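PDB 6TAB: SLT domain-containing protein, which probably cleaves peptidoglycan as a lysozyme of altered substrate specificity that helps the periplasmic predator Bdellovibrio bacteriovorus leave its prey cell. Local coordinates for residues R113-P118 with S242-S247; N162-R167 with Q171-S176. One frame throughout, in Å; residues are numbered along the deposited sequence.

Contact 1: R113-P118 with S242-S247; sequences RSLFCP and SIVSWS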
ATOM      1  N   ARG A 113      15.406  -0.246  -5.059  1.00 12.46           N
ATOM      2  CA  ARG A 113      15.647   1.030  -4.368  1.00 13.02           C
ATOM      3  C   ARG A 113      16.250   2.085  -5.314  1.00 12.59           C
ATOM      4  O   ARG A 113      15.923   3.283  -5.160  1.00 13.34           O
ATOM      5  CB  ARG A 113      16.501   0.806  -3.120  1.00 13.04           C
ATOM      6  CG  ARG A 113      17.896   0.239  -3.365  1.00 13.87           C
ATOM      7  CD  ARG A 113      18.511  -0.318  -2.079  1.00 14.25           C
ATOM      8  NE  ARG A 113      19.864  -0.864  -2.217  1.00 14.00           N
ATOM      9  CZ  ARG A 113      20.195  -2.113  -2.603  1.00 13.19           C
ATOM     10  NH1 ARG A 113      19.276  -3.042  -2.847  1.00 12.89           N
ATOM     11  NH2 ARG A 113      21.495  -2.404  -2.676  1.00 16.07           N
ATOM     12  N   SER A 114      17.044   1.709  -6.329  1.00 13.64           N
ATOM     13  CA  SER A 114      17.623   2.742  -7.215  1.00 14.54           C
ATOM     14  C   SER A 114      16.525   3.531  -7.962  1.00 16.17           C
ATOM     15  O   SER A 114      16.761   4.673  -8.359  1.00 17.68           O
ATOM     16  CB  SER A 114      18.652   2.153  -8.178  1.00 16.83           C
ATOM     17  OG  SER A 114      18.096   1.157  -9.052  1.00 20.67           O
ATOM     18  N   LEU A 115      15.375   2.885  -8.196  1.00 14.57           N
ATOM     19  CA  LEU A 115      14.203   3.513  -8.827  1.00 14.54           C
ATOM     20  C   LEU A 115      13.348   4.275  -7.805  1.00 14.73           C
ATOM     21  O   LEU A 115      13.051   5.470  -7.991  1.00 16.39           O
ATOM     22  CB  LEU A 115      13.354   2.447  -9.541  1.00 15.87           C
ATOM     23  CG  LEU A 115      12.026   2.916 -10.145  1.00 17.14           C
ATOM     24  CD1 LEU A 115      12.227   3.979 -11.196  1.00 19.80           C
ATOM     25  CD2 LEU A 115      11.203   1.759 -10.705  1.00 20.22           C
ATOM     26  N   PHE A 116      12.895   3.601  -6.738  1.00 13.64           N
ATOM     27  CA  PHE A 116      11.925   4.176  -5.805  1.00 13.92           C
ATOM     28  C   PHE A 116      12.535   5.108  -4.760  1.00 12.88           C
ATOM     29  O   PHE A 116      11.885   6.104  -4.374  1.00 15.20           O
ATOM     30  CB  PHE A 116      11.145   3.062  -5.109  1.00 13.32           C
ATOM     31  CG  PHE A 116      10.042   2.466  -5.937  1.00 13.63           C
ATOM     32  CD1 PHE A 116       8.799   3.069  -5.946  1.00 15.19           C
ATOM     33  CD2 PHE A 116      10.230   1.323  -6.704  1.00 14.68           C
ATOM     34  CE1 PHE A 116       7.762   2.542  -6.702  1.00 15.91           C
ATOM     35  CE2 PHE A 116       9.191   0.779  -7.450  1.00 17.33           C
ATOM     36  CZ  PHE A 116       7.960   1.418  -7.476  1.00 16.34           C
ATOM     37  N   CYS A 117      13.726   4.793  -4.233  1.00 12.52           N
ATOM     38  CA  CYS A 117      14.247   5.505  -3.045  1.00 12.34           C
ATOM     39  C   CYS A 117      15.753   5.299  -2.951  1.00 13.49           C
ATOM     40  O   CYS A 117      16.232   4.373  -2.269  1.00 13.68           O
ATOM     41  CB  CYS A 117      13.528   5.083  -1.759  1.00 14.21           C
ATOM     42  SG  CYS A 117      14.045   6.028  -0.282  1.00 15.50           S
ATOM     43  N   PRO A 118      16.545   6.105  -3.709  1.00 13.89           N
ATOM     44  CA  PRO A 118      17.968   5.782  -3.830  1.00 15.02           C
ATOM     45  C   PRO A 118      18.769   5.625  -2.519  1.00 15.18           C
ATOM     46  O   PRO A 118      19.689   4.769  -2.457  1.00 16.81           O
ATOM     47  CB  PRO A 118      18.486   6.924  -4.735  1.00 16.39           C
ATOM     48  CG  PRO A 118      17.285   7.209  -5.618  1.00 17.34           C
ATOM     49  CD  PRO A 118      16.085   7.097  -4.702  1.00 16.22           C
ATOM     50  N   SER A 242       3.262   8.903 -11.216  1.00 16.03           N
ATOM     51  CA  SER A 242       3.168   9.784 -10.072  1.00 16.34           C
ATOM     52  C   SER A 242       3.686   9.135  -8.784  1.00 14.62           C
ATOM     53  O   SER A 242       4.437   9.753  -8.032  1.00 15.06           O
ATOM     54  CB  SER A 242       1.744  10.297  -9.869  1.00 17.90           C
ATOM     55  OG  SER A 242       1.281  11.081 -10.967  1.00 23.09           O
ATOM     56  N   ILE A 243       3.296   7.884  -8.525  1.00 14.18           N
ATOM     57  CA  ILE A 243       3.776   7.180  -7.325  1.00 13.20           C
ATOM     58  C   ILE A 243       5.311   7.112  -7.342  1.00 12.41           C
ATOM     59  O   ILE A 243       5.975   7.404  -6.317  1.00 13.26           O
ATOM     60  CB  ILE A 243       3.115   5.783  -7.202  1.00 12.95           C
ATOM     61  CG1 ILE A 243       1.617   5.930  -6.895  1.00 13.87           C
ATOM     62  CG2 ILE A 243       3.784   4.926  -6.121  1.00 13.90           C
ATOM     63  CD1 ILE A 243       0.794   4.671  -7.018  1.00 14.71           C
ATOM     64  N   VAL A 244       5.895   6.714  -8.492  1.00 13.03           N
ATOM     65  CA  VAL A 244       7.375   6.599  -8.581  1.00 14.00           C
ATOM     66  C   VAL A 244       8.046   7.979  -8.388  1.00 13.20           C
ATOM     67  O   VAL A 244       9.026   8.095  -7.668  1.00 13.49           O
ATOM     68  CB  VAL A 244       7.812   5.986  -9.930  1.00 17.35           C
ATOM     69  CG1 VAL A 244       9.306   6.150 -10.214  1.00 20.37           C
ATOM     70  CG2 VAL A 244       7.425   4.527 -10.007  1.00 18.71           C
ATOM     71  N   SER A 245       7.520   9.036  -9.069  1.00 15.00           N
ATOM     72  CA  SER A 245       8.094  10.383  -9.003  1.00 15.36           C
ATOM     73  C   SER A 245       8.050  10.933  -7.562  1.00 13.87           C
ATOM     74  O   SER A 245       9.049  11.462  -7.029  1.00 15.78           O
ATOM     75  CB  SER A 245       7.403  11.333  -9.966  1.00 19.15           C
ATOM     76  OG  SER A 245       8.062  12.598  -9.985  1.00 24.61           O
ATOM     77  N   TRP A 246       6.878  10.834  -6.926  1.00 13.77           N
ATOM     78  CA  TRP A 246       6.723  11.386  -5.572  1.00 13.97           C
ATOM     79  C   TRP A 246       7.643  10.655  -4.584  1.00 14.24           C
ATOM     80  O   TRP A 246       8.256  11.284  -3.723  1.00 16.07           O
ATOM     81  CB  TRP A 246       5.267  11.363  -5.126  1.00 13.95           C
ATOM     82  CG  TRP A 246       4.309  12.186  -5.955  1.00 16.62           C
ATOM     83  CD1 TRP A 246       4.587  13.144  -6.880  1.00 20.08           C
ATOM     84  CD2 TRP A 246       2.882  12.022  -5.984  1.00 16.25           C
ATOM     85  NE1 TRP A 246       3.424  13.605  -7.471  1.00 23.05           N
ATOM     86  CE2 TRP A 246       2.355  12.929  -6.932  1.00 20.45           C
ATOM     87  CE3 TRP A 246       2.013  11.135  -5.346  1.00 16.56           C
ATOM     88  CZ2 TRP A 246       0.991  13.007  -7.201  1.00 22.09           C
ATOM     89  CZ3 TRP A 246       0.660  11.233  -5.590  1.00 17.04           C
ATOM     90  CH2 TRP A 246       0.153  12.172  -6.500  1.00 20.62           C
ATOM     91  N   SER A 247       7.738   9.318  -4.687  1.00 13.04           N
ATOM     92  CA  SER A 247       8.627   8.509  -3.823  1.00 12.84           C
ATOM     93  C   SER A 247      10.098   8.945  -3.958  1.00 12.51           C
ATOM     94  O   SER A 247      10.786   9.254  -2.968  1.00 14.24           O
ATOM     95  CB  SER A 247       8.460   7.034  -4.170  1.00 13.39           C
ATOM     96  OG  SER A 247       9.387   6.208  -3.473  1.00 13.96           O
TER

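Contact 2: N162-R167 with Q171-S176; sequences NRVISR and QISIES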
ATOM      1  N   ASN A 162     -19.666 -15.077  -8.235  1.00 18.11           N
ATOM      2  CA  ASN A 162     -20.159 -13.701  -8.212  1.00 18.43           C
ATOM      3  C   ASN A 162     -18.997 -12.749  -8.509  1.00 17.11           C
ATOM      4  O   ASN A 162     -17.871 -12.961  -8.034  1.00 17.70           O
ATOM      5  CB  ASN A 162     -20.798 -13.391  -6.843  1.00 20.89           C
ATOM      6  CG  ASN A 162     -21.950 -14.327  -6.509  1.00 24.02           C
ATOM      7  OD1 ASN A 162     -21.947 -14.988  -5.462  1.00 29.69           O
ATOM      8  ND2 ASN A 162     -22.907 -14.432  -7.412  1.00 26.01           N
ATOM      9  N   ARG A 163     -19.254 -11.679  -9.292  1.00 17.30           N
ATOM     10  CA  ARG A 163     -18.178 -10.756  -9.607  1.00 17.21           C
ATOM     11  C   ARG A 163     -17.587 -10.161  -8.312  1.00 16.73           C
ATOM     12  O   ARG A 163     -18.298  -9.798  -7.354  1.00 18.27           O
ATOM     13  CB  ARG A 163     -18.633  -9.613 -10.522  1.00 18.93           C
ATOM     14  CG  ARG A 163     -19.146 -10.035 -11.886  1.00 20.45           C
ATOM     15  CD  ARG A 163     -18.164 -10.716 -12.804  1.00 22.37           C
ATOM     16  NE  ARG A 163     -18.764 -11.015 -14.108  1.00 24.59           N
ATOM     17  CZ  ARG A 163     -19.678 -11.960 -14.362  1.00 26.69           C
ATOM     18  NH1 ARG A 163     -19.947 -12.940 -13.481  1.00 24.76           N
ATOM     19  NH2 ARG A 163     -20.228 -11.951 -15.565  1.00 29.64           N
ATOM     20  N   VAL A 164     -16.248 -10.065  -8.283  1.00 15.47           N
ATOM     21  CA  VAL A 164     -15.526  -9.471  -7.155  1.00 15.25           C
ATOM     22  C   VAL A 164     -15.891  -7.977  -7.013  1.00 14.77           C
ATOM     23  O   VAL A 164     -15.931  -7.247  -8.018  1.00 16.38           O
ATOM     24  CB  VAL A 164     -14.003  -9.664  -7.297  1.00 15.63           C
ATOM     25  CG1 VAL A 164     -13.201  -8.849  -6.300  1.00 16.71           C
ATOM     26  CG2 VAL A 164     -13.661 -11.145  -7.160  1.00 16.70           C
ATOM     27  N   ILE A 165     -16.112  -7.545  -5.761  1.00 14.89           N
ATOM     28  CA  ILE A 165     -16.337  -6.127  -5.404  1.00 15.46           C
ATOM     29  C   ILE A 165     -15.115  -5.632  -4.616  1.00 14.57           C
ATOM     30  O   ILE A 165     -14.829  -6.126  -3.504  1.00 16.62           O
ATOM     31  CB  ILE A 165     -17.675  -5.927  -4.646  1.00 17.06           C
ATOM     32  CG1 ILE A 165     -18.881  -6.509  -5.422  1.00 18.35           C
ATOM     33  CG2 ILE A 165     -17.868  -4.448  -4.313  1.00 17.09           C
ATOM     34  CD1 ILE A 165     -20.208  -6.514  -4.666  1.00 23.33           C
ATOM     35  N   SER A 166     -14.403  -4.641  -5.177  1.00 14.79           N
ATOM     36  CA  SER A 166     -13.262  -4.024  -4.531  1.00 14.52           C
ATOM     37  C   SER A 166     -13.753  -2.861  -3.649  1.00 14.70           C
ATOM     38  O   SER A 166     -14.614  -2.086  -4.107  1.00 16.30           O
ATOM     39  CB  SER A 166     -12.256  -3.590  -5.589  1.00 14.95           C
ATOM     40  OG  SER A 166     -11.720  -4.721  -6.281  1.00 17.86           O
ATOM     41  N   ARG A 167     -13.188  -2.722  -2.441  1.00 14.23           N
ATOM     42  CA  ARG A 167     -13.769  -1.834  -1.429  1.00 14.94           C
ATOM     43  C   ARG A 167     -12.732  -0.978  -0.698  1.00 14.39           C
ATOM     44  O   ARG A 167     -11.609  -1.410  -0.370  1.00 14.40           O
ATOM     45  CB  ARG A 167     -14.553  -2.653  -0.391  1.00 15.03           C
ATOM     46  CG  ARG A 167     -15.733  -3.443  -0.949  1.00 15.77           C
ATOM     47  CD  ARG A 167     -16.443  -4.276   0.088  1.00 16.21           C
ATOM     48  NE  ARG A 167     -17.580  -5.019  -0.412  1.00 19.70           N
ATOM     49  CZ  ARG A 167     -18.800  -4.585  -0.659  1.00 20.96           C
ATOM     50  NH1 ARG A 167     -19.111  -3.327  -0.370  1.00 22.94           N
ATOM     51  NH2 ARG A 167     -19.708  -5.432  -1.162  1.00 23.03           N
ATOM     52  N   GLN A 171      -8.940  -0.446  -2.149  1.00 12.87           N
ATOM     53  CA  GLN A 171      -9.679  -1.262  -3.133  1.00 13.16           C
ATOM     54  C   GLN A 171      -9.295  -2.760  -2.965  1.00 14.19           C
ATOM     55  O   GLN A 171      -8.900  -3.453  -3.911  1.00 15.92           O
ATOM     56  CB  GLN A 171      -9.526  -0.699  -4.550  1.00 14.10           C
ATOM     57  CG  GLN A 171     -10.273   0.648  -4.705  1.00 14.75           C
ATOM     58  CD  GLN A 171     -11.779   0.466  -4.698  1.00 14.56           C
ATOM     59  OE1 GLN A 171     -12.372   0.057  -5.705  1.00 16.87           O
ATOM     60  NE2 GLN A 171     -12.418   0.748  -3.567  1.00 15.33           N
ATOM     61  N   ILE A 172      -9.487  -3.243  -1.733  1.00 13.56           N
ATOM     62  CA  ILE A 172      -9.272  -4.642  -1.330  1.00 13.74           C
ATOM     63  C   ILE A 172     -10.623  -5.351  -1.393  1.00 14.61           C
ATOM     64  O   ILE A 172     -11.673  -4.732  -1.197  1.00 16.39           O
ATOM     65  CB  ILE A 172      -8.618  -4.711   0.069  1.00 15.44           C
ATOM     66  CG1 ILE A 172      -7.211  -4.061   0.019  1.00 16.83           C
ATOM     67  CG2 ILE A 172      -8.580  -6.142   0.632  1.00 15.74           C
ATOM     68  CD1 ILE A 172      -6.588  -3.773   1.378  1.00 17.51           C
ATOM     69  N   SER A 173     -10.610  -6.656  -1.663  1.00 15.36           N
ATOM     70  CA  SER A 173     -11.821  -7.480  -1.681  1.00 15.37           C
ATOM     71  C   SER A 173     -11.811  -8.521  -0.548  1.00 15.31           C
ATOM     72  O   SER A 173     -10.743  -8.886  -0.028  1.00 17.20           O
ATOM     73  CB  SER A 173     -12.045  -8.127  -3.055  1.00 18.52           C
ATOM     74  OG  SER A 173     -10.860  -8.684  -3.588  1.00 22.18           O
ATOM     75  N   ILE A 174     -13.005  -8.971  -0.150  1.00 16.36           N
ATOM     76  CA  ILE A 174     -13.094  -9.728   1.096  1.00 16.72           C
ATOM     77  C   ILE A 174     -12.442 -11.130   0.978  1.00 16.52           C
ATOM     78  O   ILE A 174     -11.748 -11.536   1.926  1.00 17.78           O
ATOM     79  CB  ILE A 174     -14.527  -9.790   1.639  1.00 19.27           C
ATOM     80  CG1 ILE A 174     -14.564 -10.327   3.068  1.00 20.34           C
ATOM     81  CG2 ILE A 174     -15.474 -10.564   0.728  1.00 19.65           C
ATOM     82  CD1 ILE A 174     -15.868 -10.026   3.798  1.00 21.95           C
ATOM     83  N   GLU A 175     -12.635 -11.868  -0.126  1.00 16.10           N
ATOM     84  CA  GLU A 175     -12.060 -13.228  -0.237  1.00 17.29           C
ATOM     85  C   GLU A 175     -10.523 -13.109  -0.318  1.00 17.17           C
ATOM     86  O   GLU A 175      -9.768 -13.780   0.430  1.00 17.90           O
ATOM     87  CB  GLU A 175     -12.704 -13.992  -1.403  1.00 20.51           C
ATOM     88  CG  GLU A 175     -12.228 -15.426  -1.547  1.00 22.70           C
ATOM     89  CD  GLU A 175     -13.016 -16.261  -2.541  1.00 26.23           C
ATOM     90  OE1 GLU A 175     -13.013 -15.938  -3.731  1.00 25.88           O
ATOM     91  OE2 GLU A 175     -13.591 -17.262  -2.118  1.00 34.78           O
ATOM     92  N   SER A 176     -10.026 -12.321  -1.275  1.00 18.74           N
ATOM     93  CA  SER A 176      -8.571 -12.204  -1.448  1.00 18.31           C
ATOM     94  C   SER A 176      -7.912 -11.629  -0.189  1.00 17.80           C
ATOM     95  O   SER A 176      -6.855 -12.122   0.258  1.00 20.78           O
ATOM     96  CB  SER A 176      -8.205 -11.424  -2.699  1.00 21.17           C
ATOM     97  OG  SER A 176      -8.618 -10.075  -2.587  1.00 22.34           O
TER
HETATM   98  O   HOH W   1     -15.337  -7.425  -1.162  1.00 19.38           O
HETATM   99  O   HOH W   2      -9.805  -6.153  -4.983  1.00 24.78           O

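Contact 1: R113-P118 with S242-S247
Phe116, Leu115, Val244 and Ser247 make this contact between the short helix 113-116 and helix 238-248. Val244 meets the other segment with both of its methyls. CG2 comes obliquely to the ring of Phe116 and lies 3.9 Å from Phe116 CE1, with CZ almost as near. CG1 turns to Leu115 and lies 3.8 Å from Leu115 CD1. In both pairs the side chains cross at about a right angle. With chi1 166°, Val244 CG1 is anti to the backbone N and points to Leu115, while CG2, beside that N, points to the Phe116 ring.

Ser247 works at the edge of the Phe116 ring. Its OG is near the ring plane, 4.0 Å from Phe116 CD1. The same OG donates a hydrogen bond of 2.7 Å to the backbone O of Phe116. The donor sits above the carbonyl plane, 38° out of it, so it does not lie on a lone pair.

Phe116 is the last residue of its helix, and Cys117 is the first to leave helical angles. Cys117 SG is in a disulfide with Cys253, which ties the chain just after the short helix to the C-terminal end of the protein. Tyr131 of helix 125-144, whose OH is also hydrogen-bonded to Ser247 OG, touches Phe116 with its side chain.

The proton of Ser247 OG goes to Phe116 O, so the bond with Tyr131 OH is probably one that Ser247 OG accepts. The buried hydroxyl would then be satisfied both as donor and as acceptor, beside the apolar cluster round Val244.

Contact 2: N162-R167 with Q171-S176
Arg167 pairs with Gln171 and Ile172 in a G1 beta bulge, where strand 163-167 turns back toward helix 174-178. Gln171 is the bulge residue with positive phi (55°). The pairing is antiparallel and consists of a single bridge. Arg167 N donates to Ile172 O at 2.8 Å, and Ile172 N returns a bond to Arg167 O at 3.1 Å. Arg167 O also accepts from Asn196 ND2 of helix 193-211.

Two waters serve other polar atoms. One donates to Ile165 O and accepts from Ile174 N, so it joins the strand to the first turn of the helix; its bond from Arg167 NE is weak. The second donates to Ser166 OG and to Gln171 O, and is hydrogen-bonded to Ser173 OG. Ser166 OG is also hydrogen-bonded to Glu154 OE2 of strand 151-154. Ser173 OG and Ser176 OG are hydrogen-bonded at 2.8 Å, and either could be the donor. Ser176 OG is also hydrogen-bonded to Tyr228 OH.

The Gln171 side chain folds back beside Arg167, bent at chi2 (-71°). Its NE2 is hydrogen-bonded to Gly168 O and Met150 O. Its OE1 lies 3.5 Å from Ser166 O, but both are acceptors and no bond forms. Val164 CG1 packs on Ser173 CB at 3.5 Å.

Arg167 NH1 is hydrogen-bonded to His191 NE2. The Arg167 guanidinium has the first water in plane at its edge, and Ile165 CG2 lies 3.7 Å above the plane, over the centre of the group.

Overall arrangement
Contact 1 and contact 2 lie on opposite sides of the chain's centre. Their centres are 28 Å apart, and their nearest atoms are about 12 Å apart without touching. Contact 1 brings together helix 113-116 and helix 238-248, which are far apart in sequence. Contact 2 is local and nested inside the loop that contact 1 closes. It joins strand 163-167, the partner of strand 151-154 in a two-stranded antiparallel sheet, to helix 174-178. Both of its segments belong to the transglycosylase SLT domain. The two contacts share no helix or strand. Contact 1 is thus a long-range tie between segments more than 120 residues apart, and contact 2 a local turn after the strand.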